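Iron(3+)-hydroxamate-binding protein FhuD (Bacillus subtilis subsp. subtilis, PDB 3G9Q) binds iron(3+)-hydroxamate complexes such as ferrichrome and coprogen and hands them to the membrane permease of the FhuCBGD ABC transporter. Local coordinates at residues P14-Y25 with I33-V42. Numbering follows the deposited sequence.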
ATOM      1  N   PRO A  14      -8.254  18.572  15.068  1.00 51.81           N
ATOM      2  CA  PRO A  14      -7.335  19.613  14.610  1.00 49.36           C
ATOM      3  C   PRO A  14      -7.790  20.244  13.295  1.00 50.86           C
ATOM      4  O   PRO A  14      -8.303  19.555  12.405  1.00 55.11           O
ATOM      5  CB  PRO A  14      -6.008  18.867  14.495  1.00 47.64           C
ATOM      6  CG  PRO A  14      -6.424  17.460  14.205  1.00 45.94           C
ATOM      7  CD  PRO A  14      -7.576  17.266  15.132  1.00 44.15           C
ATOM      8  N   LYS A  15      -7.605  21.557  13.188  1.00 48.75           N
ATOM      9  CA  LYS A  15      -8.001  22.306  12.000  1.00 51.32           C
ATOM     10  C   LYS A  15      -6.934  22.344  10.908  1.00 43.02           C
ATOM     11  O   LYS A  15      -7.263  22.447   9.728  1.00 45.15           O
ATOM     12  CB  LYS A  15      -8.409  23.737  12.395  1.00 63.68           C
ATOM     13  CG  LYS A  15      -9.710  23.814  13.212  1.00 67.11           C
ATOM     14  CD  LYS A  15      -9.927  25.184  13.895  1.00 65.77           C
ATOM     15  CE  LYS A  15     -10.241  26.318  12.917  1.00 59.88           C
ATOM     16  NZ  LYS A  15     -10.417  27.621  13.632  1.00 46.68           N
ATOM     17  N   ARG A  16      -5.663  22.261  11.289  1.00 41.34           N
ATOM     18  CA  ARG A  16      -4.591  22.279  10.294  1.00 46.81           C
ATOM     19  C   ARG A  16      -3.500  21.273  10.635  1.00 46.50           C
ATOM     20  O   ARG A  16      -2.706  21.495  11.547  1.00 50.08           O
ATOM     21  CB  ARG A  16      -3.973  23.678  10.183  1.00 48.62           C
ATOM     22  CG  ARG A  16      -4.938  24.798   9.780  1.00 43.95           C
ATOM     23  CD  ARG A  16      -4.190  26.113   9.712  1.00 42.64           C
ATOM     24  NE  ARG A  16      -3.204  26.120   8.629  1.00 37.98           N
ATOM     25  CZ  ARG A  16      -3.508  26.350   7.354  1.00 31.60           C
ATOM     26  NH1 ARG A  16      -2.567  26.335   6.422  1.00 44.06           N
ATOM     27  NH2 ARG A  16      -4.757  26.604   7.010  1.00 30.71           N
ATOM     28  N   VAL A  17      -3.461  20.173   9.885  1.00 48.88           N
ATOM     29  CA  VAL A  17      -2.479  19.116  10.104  1.00 42.12           C
ATOM     30  C   VAL A  17      -1.454  18.995   8.977  1.00 42.14           C
ATOM     31  O   VAL A  17      -1.803  18.963   7.799  1.00 38.03           O
ATOM     32  CB  VAL A  17      -3.163  17.729  10.259  1.00 38.43           C
ATOM     33  CG1 VAL A  17      -2.111  16.657  10.478  1.00 24.41           C
ATOM     34  CG2 VAL A  17      -4.143  17.745  11.418  1.00 36.14           C
ATOM     35  N   VAL A  18      -0.184  18.935   9.358  1.00 41.56           N
ATOM     36  CA  VAL A  18       0.901  18.764   8.405  1.00 45.26           C
ATOM     37  C   VAL A  18       1.412  17.338   8.631  1.00 51.00           C
ATOM     38  O   VAL A  18       1.861  16.987   9.735  1.00 41.60           O
ATOM     39  CB  VAL A  18       2.054  19.771   8.656  1.00 50.15           C
ATOM     40  CG1 VAL A  18       3.253  19.432   7.777  1.00 40.59           C
ATOM     41  CG2 VAL A  18       1.582  21.179   8.381  1.00 36.10           C
ATOM     42  N   VAL A  19       1.320  16.519   7.587  1.00 39.74           N
ATOM     43  CA  VAL A  19       1.739  15.127   7.653  1.00 43.54           C
ATOM     44  C   VAL A  19       3.053  14.922   6.924  1.00 47.00           C
ATOM     45  O   VAL A  19       3.099  15.001   5.705  1.00 53.74           O
ATOM     46  CB  VAL A  19       0.670  14.215   7.014  1.00 50.60           C
ATOM     47  CG1 VAL A  19       1.068  12.763   7.148  1.00 58.11           C
ATOM     48  CG2 VAL A  19      -0.675  14.464   7.666  1.00 53.03           C
HETATM   49  N   MSE A  20       4.127  14.663   7.657  1.00 55.93           N
HETATM   50  CA  MSE A  20       5.415  14.457   7.004  1.00 63.93           C
HETATM   51  C   MSE A  20       5.682  12.988   6.651  1.00 59.26           C
HETATM   52  O   MSE A  20       6.648  12.668   5.948  1.00 60.47           O
HETATM   53  CB  MSE A  20       6.540  15.051   7.861  1.00 70.23           C
HETATM   54  CG  MSE A  20       6.717  16.565   7.660  1.00 74.78           C
HETATM   55 SE   MSE A  20       7.557  17.501   9.156  1.00 94.42          SE
HETATM   56  CE  MSE A  20       9.438  17.310   8.686  1.00 93.08           C
ATOM     57  N   ALA A  21       4.809  12.101   7.121  1.00 55.08           N
ATOM     58  CA  ALA A  21       4.921  10.670   6.828  1.00 62.68           C
ATOM     59  C   ALA A  21       3.953  10.336   5.692  1.00 65.21           C
ATOM     60  O   ALA A  21       2.798  10.005   5.941  1.00 69.49           O
ATOM     61  CB  ALA A  21       4.568   9.853   8.068  1.00 55.89           C
ATOM     62  N   ASP A  22       4.423  10.429   4.452  1.00 67.68           N
ATOM     63  CA  ASP A  22       3.591  10.152   3.271  1.00 69.10           C
ATOM     64  C   ASP A  22       2.570   9.026   3.435  1.00 63.68           C
ATOM     65  O   ASP A  22       1.413   9.173   3.051  1.00 61.32           O
ATOM     66  CB  ASP A  22       4.488   9.823   2.074  1.00 66.21           C
ATOM     67  CG  ASP A  22       5.702   9.011   2.477  1.00 61.42           C
ATOM     68  OD1 ASP A  22       6.528   9.555   3.242  1.00 77.35           O
ATOM     69  OD2 ASP A  22       5.834   7.850   2.041  1.00 45.23           O
ATOM     70  N   GLY A  23       3.014   7.907   4.001  1.00 56.98           N
ATOM     71  CA  GLY A  23       2.151   6.754   4.183  1.00 49.20           C
ATOM     72  C   GLY A  23       0.919   6.887   5.064  1.00 51.62           C
ATOM     73  O   GLY A  23       0.141   5.930   5.166  1.00 51.79           O
ATOM     74  N   TYR A  24       0.729   8.044   5.700  1.00 42.28           N
ATOM     75  CA  TYR A  24      -0.434   8.255   6.563  1.00 40.94           C
ATOM     76  C   TYR A  24      -1.435   9.277   6.023  1.00 43.31           C
ATOM     77  O   TYR A  24      -2.561   9.370   6.527  1.00 45.64           O
ATOM     78  CB  TYR A  24       0.004   8.659   7.983  1.00 35.15           C
ATOM     79  CG  TYR A  24       0.800   7.583   8.691  1.00 45.74           C
ATOM     80  CD1 TYR A  24       0.488   6.227   8.504  1.00 53.03           C
ATOM     81  CD2 TYR A  24       1.862   7.902   9.532  1.00 35.15           C
ATOM     82  CE1 TYR A  24       1.212   5.214   9.123  1.00 46.68           C
ATOM     83  CE2 TYR A  24       2.592   6.902  10.161  1.00 55.60           C
ATOM     84  CZ  TYR A  24       2.266   5.557   9.952  1.00 56.91           C
ATOM     85  OH  TYR A  24       3.001   4.559  10.553  1.00 53.24           O
ATOM     86  N   TYR A  25      -1.039  10.034   4.997  1.00 41.75           N
ATOM     87  CA  TYR A  25      -1.919  11.048   4.403  1.00 36.65           C
ATOM     88  C   TYR A  25      -3.340  10.533   4.173  1.00 38.72           C
ATOM     89  O   TYR A  25      -4.311  11.175   4.587  1.00 38.25           O
ATOM     90  CB  TYR A  25      -1.339  11.568   3.080  1.00 32.47           C
ATOM     91  CG  TYR A  25      -2.283  12.487   2.350  1.00 26.28           C
ATOM     92  CD1 TYR A  25      -2.522  13.790   2.801  1.00 39.02           C
ATOM     93  CD2 TYR A  25      -3.007  12.028   1.273  1.00 19.81           C
ATOM     94  CE1 TYR A  25      -3.475  14.610   2.188  1.00 35.39           C
ATOM     95  CE2 TYR A  25      -3.949  12.820   0.659  1.00 40.39           C
ATOM     96  CZ  TYR A  25      -4.189  14.112   1.113  1.00 41.34           C
ATOM     97  OH  TYR A  25      -5.146  14.879   0.465  1.00 48.42           O
ATOM     98  N   ILE A  33      -9.878  14.890   8.521  1.00 52.71           N
ATOM     99  CA  ILE A  33      -9.015  15.918   9.092  1.00 45.91           C
ATOM    100  C   ILE A  33      -8.354  16.714   7.977  1.00 43.27           C
ATOM    101  O   ILE A  33      -7.667  16.170   7.113  1.00 43.97           O
ATOM    102  CB  ILE A  33      -7.916  15.314  10.003  1.00 50.57           C
ATOM    103  CG1 ILE A  33      -8.511  14.943  11.362  1.00 53.68           C
ATOM    104  CG2 ILE A  33      -6.777  16.315  10.194  1.00 49.31           C
ATOM    105  CD1 ILE A  33      -9.392  13.698  11.357  1.00 65.34           C
ATOM    106  N   ASN A  34      -8.564  18.015   8.004  1.00 40.57           N
ATOM    107  CA  ASN A  34      -7.996  18.858   6.988  1.00 47.04           C
ATOM    108  C   ASN A  34      -6.461  18.856   7.064  1.00 46.67           C
ATOM    109  O   ASN A  34      -5.866  19.197   8.097  1.00 42.22           O
ATOM    110  CB  ASN A  34      -8.577  20.263   7.141  1.00 45.62           C
ATOM    111  CG  ASN A  34      -7.964  21.247   6.191  1.00 49.33           C
ATOM    112  OD1 ASN A  34      -7.868  20.995   4.985  1.00 59.45           O
ATOM    113  ND2 ASN A  34      -7.546  22.388   6.721  1.00 53.30           N
ATOM    114  N   VAL A  35      -5.833  18.439   5.969  1.00 35.67           N
ATOM    115  CA  VAL A  35      -4.382  18.386   5.900  1.00 33.07           C
ATOM    116  C   VAL A  35      -3.880  19.518   5.035  1.00 32.08           C
ATOM    117  O   VAL A  35      -4.326  19.710   3.899  1.00 24.90           O
ATOM    118  CB  VAL A  35      -3.885  17.030   5.358  1.00 29.55           C
ATOM    119  CG1 VAL A  35      -2.357  17.022   5.269  1.00 21.08           C
ATOM    120  CG2 VAL A  35      -4.367  15.922   6.275  1.00 32.07           C
ATOM    121  N   VAL A  36      -2.935  20.263   5.585  1.00 32.08           N
ATOM    122  CA  VAL A  36      -2.414  21.427   4.901  1.00 39.85           C
ATOM    123  C   VAL A  36      -1.066  21.225   4.230  1.00 44.86           C
ATOM    124  O   VAL A  36      -0.644  22.052   3.428  1.00 43.17           O
ATOM    125  CB  VAL A  36      -2.394  22.613   5.886  1.00 44.37           C
ATOM    126  CG1 VAL A  36      -3.785  22.775   6.497  1.00 22.61           C
ATOM    127  CG2 VAL A  36      -1.369  22.375   6.987  1.00 39.74           C
ATOM    128  N   GLY A  37      -0.415  20.105   4.536  1.00 51.14           N
ATOM    129  CA  GLY A  37       0.869  19.794   3.932  1.00 46.28           C
ATOM    130  C   GLY A  37       1.152  18.297   3.890  1.00 49.04           C
ATOM    131  O   GLY A  37       0.764  17.548   4.794  1.00 43.25           O
ATOM    132  N   ALA A  38       1.829  17.858   2.834  1.00 41.10           N
ATOM    133  CA  ALA A  38       2.180  16.455   2.669  1.00 44.39           C
ATOM    134  C   ALA A  38       3.453  16.355   1.829  1.00 49.30           C
ATOM    135  O   ALA A  38       3.756  17.259   1.051  1.00 52.78           O
ATOM    136  CB  ALA A  38       1.045  15.706   1.986  1.00 39.34           C
ATOM    137  N   PRO A  39       4.233  15.269   2.002  1.00 51.56           N
ATOM    138  CA  PRO A  39       5.475  15.071   1.238  1.00 47.52           C
ATOM    139  C   PRO A  39       5.205  14.789  -0.252  1.00 59.89           C
ATOM    140  O   PRO A  39       4.052  14.623  -0.665  1.00 70.00           O
ATOM    141  CB  PRO A  39       6.142  13.903   1.966  1.00 36.45           C
ATOM    142  CG  PRO A  39       4.996  13.170   2.567  1.00 46.88           C
ATOM    143  CD  PRO A  39       4.110  14.263   3.073  1.00 38.42           C
ATOM    144  N   GLU A  40       6.261  14.725  -1.057  1.00 67.30           N
ATOM    145  CA  GLU A  40       6.097  14.504  -2.495  1.00 74.73           C
ATOM    146  C   GLU A  40       5.365  13.250  -2.941  1.00 71.21           C
ATOM    147  O   GLU A  40       4.529  13.299  -3.846  1.00 68.18           O
ATOM    148  CB  GLU A  40       7.454  14.566  -3.206  1.00 86.58           C
ATOM    149  CG  GLU A  40       7.679  15.902  -3.913  1.00106.62           C
ATOM    150  CD  GLU A  40       6.654  16.175  -5.018  1.00110.15           C
ATOM    151  OE1 GLU A  40       6.423  17.367  -5.330  1.00110.59           O
ATOM    152  OE2 GLU A  40       6.095  15.198  -5.578  1.00112.38           O
ATOM    153  N   ASN A  41       5.680  12.122  -2.328  1.00 71.03           N
ATOM    154  CA  ASN A  41       5.028  10.875  -2.706  1.00 63.00           C
ATOM    155  C   ASN A  41       3.537  11.060  -2.923  1.00 53.36           C
ATOM    156  O   ASN A  41       2.984  10.601  -3.916  1.00 56.34           O
ATOM    157  CB  ASN A  41       5.269   9.838  -1.621  1.00 71.02           C
ATOM    158  CG  ASN A  41       6.730   9.611  -1.384  1.00 79.28           C
ATOM    159  OD1 ASN A  41       7.442   9.196  -2.299  1.00 85.23           O
ATOM    160  ND2 ASN A  41       7.203   9.900  -0.165  1.00 74.43           N
ATOM    161  N   VAL A  42       2.905  11.752  -1.987  1.00 47.24           N
ATOM    162  CA  VAL A  42       1.476  11.999  -2.032  1.00 50.24           C
ATOM    163  C   VAL A  42       1.003  12.550  -3.380  1.00 52.91           C
ATOM    164  O   VAL A  42       0.019  12.075  -3.956  1.00 48.40           O
ATOM    165  CB  VAL A  42       1.091  12.948  -0.880  1.00 50.28           C
ATOM    166  CG1 VAL A  42      -0.391  13.254  -0.895  1.00 32.23           C
ATOM    167  CG2 VAL A  42       1.499  12.308   0.439  1.00 48.15           C
TER
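Val-17 ties the parallel strands 17-19 and 35-37 together with both its backbone polar groups: its N donates to Asn-34 O (3.2 Å), while its O accepts from Val-36 N (2.8 Å). Further along, Val-19 N donates to Gly-37 O at 3.0 Å. Between these bonds the register slips by one residue, a beta bulge, so Val-17 pairs with Val-35 but Val-18 with Gly-37. Before the strands begin, the Asn-34 side chain supplies the donor for Lys-15 O. With CG anti to the backbone N (chi1 176°), its ND2 reaches that oxygen at 3.0 Å, nearly in line with the carbonyl; an amide suits this place because it carries N-H groups without charge.

Arg-16 lays its guanidinium across Val-36, whose CG1 sits 3.7 Å above the centre of one face, while Arg-16 NE is hydrogen-bonded to Leu-70 O. Cut back to alanine, this position would probably leave the Val-36 methyl without its flat cover and Leu-70 O without this donor.

Branched apolar residues suit the buried strands: Val-19 CG2 meets Val-35 CG1. Beyond the strand ends, where helix 25-31 starts, Val-42 CG1 makes a CH-pi contact over one face of the Tyr-25 ring, 3.9 Å from its centroid.

The pair forms a beta-alpha-beta unit through helix 25-31. Strand 35-37 edges the four-stranded parallel sheet, and strand 17-19 lies between it and strand 74-78, to which it is also hydrogen-bonded; Val-18 packs on helix 64-68, whereas Ile-33 rests on helix 106-115.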